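Local coordinates for cellulose 1,4-beta-cellobiosidase (Thermobifida fusca, PDB 4JJJ), which probably hydrolyses cellulose to release cellobiose, this chain being the glycoside hydrolase family 48 catalytic part of a longer protein that also carries a cellulose-binding module, at residues F463-Q474 against N487-D498. The protein carries 1 engineered substitution. Sequence-based numbering, arbitrary orientation.
Sequences FQVPSDLEWSGQ and NLHVQVVSYSQD. With ZN (zinc ion), chain B; BGC (beta-D-glucopyranose), chain C; GLC (alpha-D-glucopyranose), chain D.
V465 and S496 open the ladder of a two-stranded antiparallel hairpin in the (α/α)6 catalytic domain: V465 N reaches S496 O at 2.9 Å, and S496 N returns to V465 O. E470 with Q491 and S472 with H489 repeat this reciprocal pairing, so the backbone donors and acceptors facing each other there are satisfied. Between V465-S496 and E470-Q491 a classic beta bulge interrupts the ladder, V493 and S494 both facing D468, yet pairing resumes in the same register. D468 O takes V493 N at 2.9 Å with an N-H...O angle of 164°, whereas its bond from S494 N is weak. S494 O in turn accepts S467 N and, above its carbonyl plane, D468 N. In one of two D468 conformers, OD2 binds a zinc ion, probably partly occupied, at 2.0 Å, with waters among the other ligands.

W471 and V490 point the same way from a non-hydrogen-bonded pair. V490 CB sits over one face of the indole six-membered ring, 3.6 Å from its centroid and 18° off the normal, a CH-pi contact, and W471 NE1 is satisfied by N412 O. A leucine in place of W471 would probably leave N412 O without this donor and V490 without the flat surface it packs on.

At the other end F463 O accepts Q497 NE2 at 3.1 Å on an in-plane lone pair and, in one Q464 conformer, Q464 NE2 at 3.0 Å, tilted from the carbonyl plane; Q497 NE2 also bonds Q461 O. With chi1 at 84°, S496 OG sits between its own N and carbonyl carbon and accepts D498 N, two residues on, at 2.9 Å: an ST turn. D498, which lines a glycan pocket, caps helix 499-516 through OD1, to V501 N, and brings this end of the hairpin to the sugar: its OD2 lies 2.7 Å from O6 of the beta-D-glucopyranose, which shares its place with the alpha anomer.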
loop_
_atom_site.group_PDB
_atom_site.type_symbol
_atom_site.label_atom_id
_atom_site.label_comp_id
_atom_site.label_asym_id
_atom_site.label_seq_id
_atom_site.Cartn_x
_atom_site.Cartn_y
_atom_site.Cartn_z
ATOM N N PHE A 463 -7.196 -18.642 19.190
ATOM C CA PHE A 463 -8.107 -17.659 18.622
ATOM C C PHE A 463 -8.063 -17.725 17.097
ATOM O O PHE A 463 -7.087 -18.220 16.530
ATOM C CB PHE A 463 -7.632 -16.237 19.059
ATOM C CG PHE A 463 -6.480 -15.656 18.271
ATOM C CD1 PHE A 463 -6.687 -14.844 17.188
ATOM C CD2 PHE A 463 -5.153 -16.005 18.612
ATOM C CE1 PHE A 463 -5.643 -14.341 16.548
ATOM C CE2 PHE A 463 -4.075 -15.448 17.915
ATOM C CZ PHE A 463 -4.351 -14.642 16.870
ATOM N N GLN A 464 -9.068 -17.134 16.467
ATOM C CA GLN A 464 -9.095 -17.104 14.999
ATOM C C GLN A 464 -9.777 -15.817 14.537
ATOM O O GLN A 464 -10.801 -15.418 15.096
ATOM C CB GLN A 464 -9.940 -18.294 14.450
ATOM C CG GLN A 464 -9.428 -19.705 14.805
ATOM C CD GLN A 464 -8.457 -20.111 13.760
ATOM O OE1 GLN A 464 -8.853 -20.586 12.683
ATOM N NE2 GLN A 464 -7.251 -19.709 13.916
ATOM N N VAL A 465 -9.235 -15.210 13.484
ATOM C CA VAL A 465 -9.849 -14.072 12.840
ATOM C C VAL A 465 -10.029 -14.388 11.360
ATOM O O VAL A 465 -9.333 -15.300 10.815
ATOM C CB VAL A 465 -8.954 -12.792 12.995
ATOM C CG1 VAL A 465 -8.797 -12.482 14.507
ATOM C CG2 VAL A 465 -7.587 -12.978 12.364
ATOM N N PRO A 466 -10.918 -13.668 10.681
ATOM C CA PRO A 466 -11.060 -13.888 9.221
ATOM C C PRO A 466 -9.797 -13.668 8.433
ATOM O O PRO A 466 -9.009 -12.807 8.737
ATOM C CB PRO A 466 -12.203 -12.953 8.826
ATOM C CG PRO A 466 -12.916 -12.707 10.147
ATOM C CD PRO A 466 -11.866 -12.697 11.186
ATOM N N SER A 467 -9.613 -14.434 7.361
ATOM C CA SER A 467 -8.492 -14.348 6.492
ATOM C C SER A 467 -8.908 -14.146 5.036
ATOM O O SER A 467 -8.740 -13.054 4.472
ATOM C CB SER A 467 -7.573 -15.583 6.654
ATOM O OG SER A 467 -6.559 -15.512 5.643
ATOM N N ASP A 468 -9.556 -15.128 4.424
ATOM C CA ASP A 468 -9.913 -15.033 3.002
ATOM C C ASP A 468 -11.387 -14.820 2.843
ATOM O O ASP A 468 -12.211 -15.494 3.512
ATOM C CB ASP A 468 -9.476 -16.322 2.269
ATOM C CG ASP A 468 -9.511 -16.214 0.774
ATOM O OD1 ASP A 468 -9.085 -15.178 0.176
ATOM O OD2 ASP A 468 -9.897 -17.268 0.179
ATOM N N LEU A 469 -11.742 -13.923 1.928
ATOM C CA LEU A 469 -13.092 -13.570 1.643
ATOM C C LEU A 469 -13.422 -13.967 0.181
ATOM O O LEU A 469 -12.552 -13.928 -0.680
ATOM C CB LEU A 469 -13.287 -12.083 1.766
ATOM C CG LEU A 469 -12.954 -11.466 3.125
ATOM C CD1 LEU A 469 -13.170 -10.012 3.126
ATOM C CD2 LEU A 469 -13.733 -12.111 4.262
ATOM N N GLU A 470 -14.686 -14.351 -0.055
ATOM C CA GLU A 470 -15.207 -14.639 -1.381
ATOM C C GLU A 470 -16.414 -13.745 -1.662
ATOM O O GLU A 470 -17.416 -13.748 -0.878
ATOM C CB GLU A 470 -15.670 -16.087 -1.519
ATOM C CG GLU A 470 -16.125 -16.451 -2.953
ATOM C CD GLU A 470 -15.056 -16.624 -4.011
ATOM O OE1 GLU A 470 -13.882 -16.690 -3.646
ATOM O OE2 GLU A 470 -15.393 -16.681 -5.211
ATOM N N TRP A 471 -16.304 -12.940 -2.708
ATOM C CA TRP A 471 -17.284 -11.931 -3.051
ATOM C C TRP A 471 -18.163 -12.452 -4.243
ATOM O O TRP A 471 -17.725 -13.219 -5.083
ATOM C CB TRP A 471 -16.537 -10.707 -3.574
ATOM C CG TRP A 471 -15.759 -10.042 -2.489
ATOM C CD1 TRP A 471 -14.452 -10.214 -2.136
ATOM C CD2 TRP A 471 -16.345 -9.150 -1.478
ATOM N NE1 TRP A 471 -14.143 -9.499 -0.950
ATOM C CE2 TRP A 471 -15.289 -8.826 -0.557
ATOM C CE3 TRP A 471 -17.592 -8.598 -1.309
ATOM C CZ2 TRP A 471 -15.504 -8.027 0.548
ATOM C CZ3 TRP A 471 -17.771 -7.740 -0.253
ATOM C CH2 TRP A 471 -16.789 -7.517 0.676
ATOM N N SER A 472 -19.382 -11.958 -4.274
ATOM C CA SER A 472 -20.265 -12.227 -5.334
ATOM C C SER A 472 -21.221 -11.067 -5.521
ATOM O O SER A 472 -21.524 -10.351 -4.593
ATOM C CB SER A 472 -20.983 -13.560 -5.152
ATOM O OG SER A 472 -21.745 -13.576 -3.978
ATOM N N GLY A 473 -21.818 -10.990 -6.718
ATOM C CA GLY A 473 -22.763 -9.926 -6.920
ATOM C C GLY A 473 -22.189 -8.526 -7.101
ATOM O O GLY A 473 -20.984 -8.359 -7.429
ATOM N N GLN A 474 -23.002 -7.488 -6.924
ATOM C CA GLN A 474 -22.544 -6.134 -7.093
ATOM C C GLN A 474 -23.410 -5.218 -6.294
ATOM O O GLN A 474 -24.631 -5.520 -6.048
ATOM C CB GLN A 474 -22.584 -5.714 -8.561
ATOM C CG GLN A 474 -23.944 -5.716 -9.165
ATOM C CD GLN A 474 -23.948 -5.143 -10.617
ATOM O OE1 GLN A 474 -22.920 -5.134 -11.266
ATOM N NE2 GLN A 474 -25.049 -4.546 -11.049
ATOM N N ASN A 487 -28.009 -7.528 -3.202
ATOM C CA ASN A 487 -27.387 -8.392 -4.183
ATOM C C ASN A 487 -25.825 -8.370 -4.293
ATOM O O ASN A 487 -25.255 -8.783 -5.311
ATOM C CB ASN A 487 -28.037 -8.233 -5.516
ATOM C CG ASN A 487 -29.544 -8.613 -5.440
ATOM O OD1 ASN A 487 -29.899 -9.688 -5.002
ATOM N ND2 ASN A 487 -30.386 -7.711 -5.782
ATOM N N LEU A 488 -25.214 -7.787 -3.271
ATOM C CA LEU A 488 -23.772 -7.817 -3.091
ATOM C C LEU A 488 -23.431 -8.609 -1.834
ATOM O O LEU A 488 -23.984 -8.353 -0.757
ATOM C CB LEU A 488 -23.309 -6.398 -2.868
ATOM C CG LEU A 488 -21.776 -6.297 -2.588
ATOM C CD1 LEU A 488 -20.910 -6.865 -3.681
ATOM C CD2 LEU A 488 -21.548 -4.787 -2.325
ATOM N N HIS A 489 -22.640 -9.657 -2.012
ATOM C CA HIS A 489 -22.407 -10.617 -0.982
ATOM C C HIS A 489 -20.955 -10.931 -0.692
ATOM O O HIS A 489 -20.159 -10.921 -1.548
ATOM C CB HIS A 489 -23.046 -12.002 -1.385
ATOM C CG HIS A 489 -24.459 -11.919 -1.760
ATOM N ND1 HIS A 489 -25.447 -12.028 -0.820
ATOM C CD2 HIS A 489 -25.066 -11.771 -2.955
ATOM C CE1 HIS A 489 -26.617 -11.931 -1.415
ATOM N NE2 HIS A 489 -26.409 -11.816 -2.724
ATOM N N VAL A 490 -20.668 -11.230 0.560
ATOM C CA VAL A 490 -19.391 -11.729 0.928
ATOM C C VAL A 490 -19.572 -12.912 1.915
ATOM O O VAL A 490 -20.433 -12.884 2.856
ATOM C CB VAL A 490 -18.524 -10.607 1.581
ATOM C CG1 VAL A 490 -19.087 -10.123 2.915
ATOM C CG2 VAL A 490 -17.145 -11.131 1.880
ATOM N N GLN A 491 -18.669 -13.896 1.784
ATOM C CA GLN A 491 -18.571 -14.995 2.748
ATOM C C GLN A 491 -17.066 -15.172 3.128
ATOM O O GLN A 491 -16.154 -14.916 2.292
ATOM C CB GLN A 491 -19.293 -16.303 2.250
ATOM C CG GLN A 491 -18.687 -16.829 1.012
ATOM C CD GLN A 491 -19.376 -18.102 0.527
ATOM O OE1 GLN A 491 -19.751 -18.944 1.317
ATOM N NE2 GLN A 491 -19.286 -18.282 -0.777
ATOM N N VAL A 492 -16.876 -15.501 4.390
ATOM C CA VAL A 492 -15.552 -15.781 4.933
ATOM C C VAL A 492 -15.294 -17.257 4.632
ATOM O O VAL A 492 -16.087 -18.117 5.098
ATOM C CB VAL A 492 -15.472 -15.493 6.436
ATOM C CG1 VAL A 492 -14.085 -15.835 6.987
ATOM C CG2 VAL A 492 -15.845 -14.014 6.663
ATOM N N VAL A 493 -14.214 -17.543 3.924
ATOM C CA VAL A 493 -13.862 -18.920 3.566
ATOM C C VAL A 493 -12.598 -19.465 4.224
ATOM O O VAL A 493 -12.226 -20.636 3.994
ATOM C CB VAL A 493 -13.803 -19.092 2.030
ATOM C CG1 VAL A 493 -15.211 -18.791 1.450
ATOM C CG2 VAL A 493 -12.786 -18.239 1.390
ATOM N N SER A 494 -11.817 -18.619 4.916
ATOM C CA SER A 494 -10.681 -19.123 5.724
ATOM C C SER A 494 -10.448 -18.167 6.855
ATOM O O SER A 494 -10.890 -16.990 6.787
ATOM C CB SER A 494 -9.459 -19.307 4.940
ATOM O OG SER A 494 -8.773 -18.160 4.649
ATOM N N TYR A 495 -9.798 -18.694 7.864
ATOM C CA TYR A 495 -9.443 -18.016 9.119
ATOM C C TYR A 495 -7.968 -18.175 9.376
ATOM O O TYR A 495 -7.324 -19.011 8.792
ATOM C CB TYR A 495 -10.289 -18.550 10.313
ATOM C CG TYR A 495 -11.760 -18.372 10.083
ATOM C CD1 TYR A 495 -12.460 -17.289 10.615
ATOM C CD2 TYR A 495 -12.501 -19.304 9.291
ATOM C CE1 TYR A 495 -13.822 -17.128 10.389
ATOM C CE2 TYR A 495 -13.872 -19.120 9.058
ATOM C CZ TYR A 495 -14.506 -18.010 9.646
ATOM O OH TYR A 495 -15.857 -17.791 9.458
ATOM N N SER A 496 -7.402 -17.308 10.219
ATOM C CA SER A 496 -5.972 -17.340 10.562
ATOM C C SER A 496 -5.769 -16.853 11.996
ATOM O O SER A 496 -6.695 -16.447 12.671
ATOM C CB SER A 496 -5.211 -16.443 9.611
ATOM O OG SER A 496 -5.276 -15.163 10.083
ATOM N N GLN A 497 -4.495 -16.853 12.373
ATOM C CA GLN A 497 -4.008 -16.162 13.553
ATOM C C GLN A 497 -3.062 -14.948 13.201
ATOM O O GLN A 497 -2.124 -14.623 13.915
ATOM C CB GLN A 497 -3.265 -17.161 14.457
ATOM C CG GLN A 497 -4.206 -18.220 15.031
ATOM C CD GLN A 497 -3.551 -18.958 16.157
ATOM O OE1 GLN A 497 -2.407 -19.389 16.033
ATOM N NE2 GLN A 497 -4.268 -19.152 17.247
ATOM N N ASP A 498 -3.323 -14.351 12.058
ATOM C CA ASP A 498 -2.467 -13.266 11.569
ATOM C C ASP A 498 -2.486 -12.157 12.619
ATOM O O ASP A 498 -3.496 -11.571 12.843
ATOM C CB ASP A 498 -2.972 -12.826 10.217
ATOM C CG ASP A 498 -2.187 -11.769 9.609
ATOM O OD1 ASP A 498 -1.798 -10.802 10.296
ATOM O OD2 ASP A 498 -2.007 -11.780 8.342
HETATM ZN ZN ZN B . -10.084 -17.403 -1.814
HETATM C C2 BGC C . -2.184 -12.212 3.023
HETATM C C3 BGC C . -1.177 -11.185 2.519
HETATM C C4 BGC C . -0.513 -10.448 3.701
HETATM C C5 BGC C . -0.028 -11.351 4.852
HETATM C C6 BGC C . 0.308 -10.580 6.130
HETATM C C1 BGC C . -1.587 -13.072 4.110
HETATM O O1 BGC C . -2.656 -13.963 4.571
HETATM O O2 BGC C . -2.548 -12.982 1.829
HETATM O O3 BGC C . -1.804 -10.241 1.645
HETATM O O4 BGC C . 0.614 -9.675 3.282
HETATM O O5 BGC C . -1.049 -12.286 5.201
HETATM O O6 BGC C . -0.813 -9.959 6.708
HETATM C C1 GLC D . -1.197 -13.249 4.282
HETATM C C2 GLC D . -1.794 -12.533 3.138
HETATM C C3 GLC D . -0.819 -11.448 2.608
HETATM C C4 GLC D . -0.412 -10.491 3.734
HETATM C C5 GLC D . 0.094 -11.363 4.886
HETATM C C6 GLC D . 0.452 -10.631 6.146
HETATM O O1 GLC D . -0.089 -13.829 3.715
HETATM O O2 GLC D . -1.945 -13.492 2.003
HETATM O O3 GLC D . -1.359 -10.769 1.487
HETATM O O4 GLC D . 0.688 -9.666 3.295
HETATM O O5 GLC D . -0.915 -12.294 5.282
HETATM O O6 GLC D . -0.694 -10.041 6.653
HETATM O O HOH W 1 -7.852 -21.857 10.554
HETATM O O HOH W 2 -6.181 -12.986 8.810
HETATM O O HOH W 3 -6.286 -18.345 4.394
HETATM O O HOH W 4 -8.665 -15.598 -2.429
HETATM O O HOH W 5 -11.680 -16.166 -1.546
HETATM O O HOH W 6 -20.023 -14.382 -1.764
HETATM O O HOH W 7 -27.020 -5.056 -4.417
HETATM O O HOH W 8 -9.713 -17.139 -1.487
HETATM O O HOH W 9 -8.200 -17.076 -2.439
HETATM O O HOH W 10 -11.056 -19.451 -2.003
#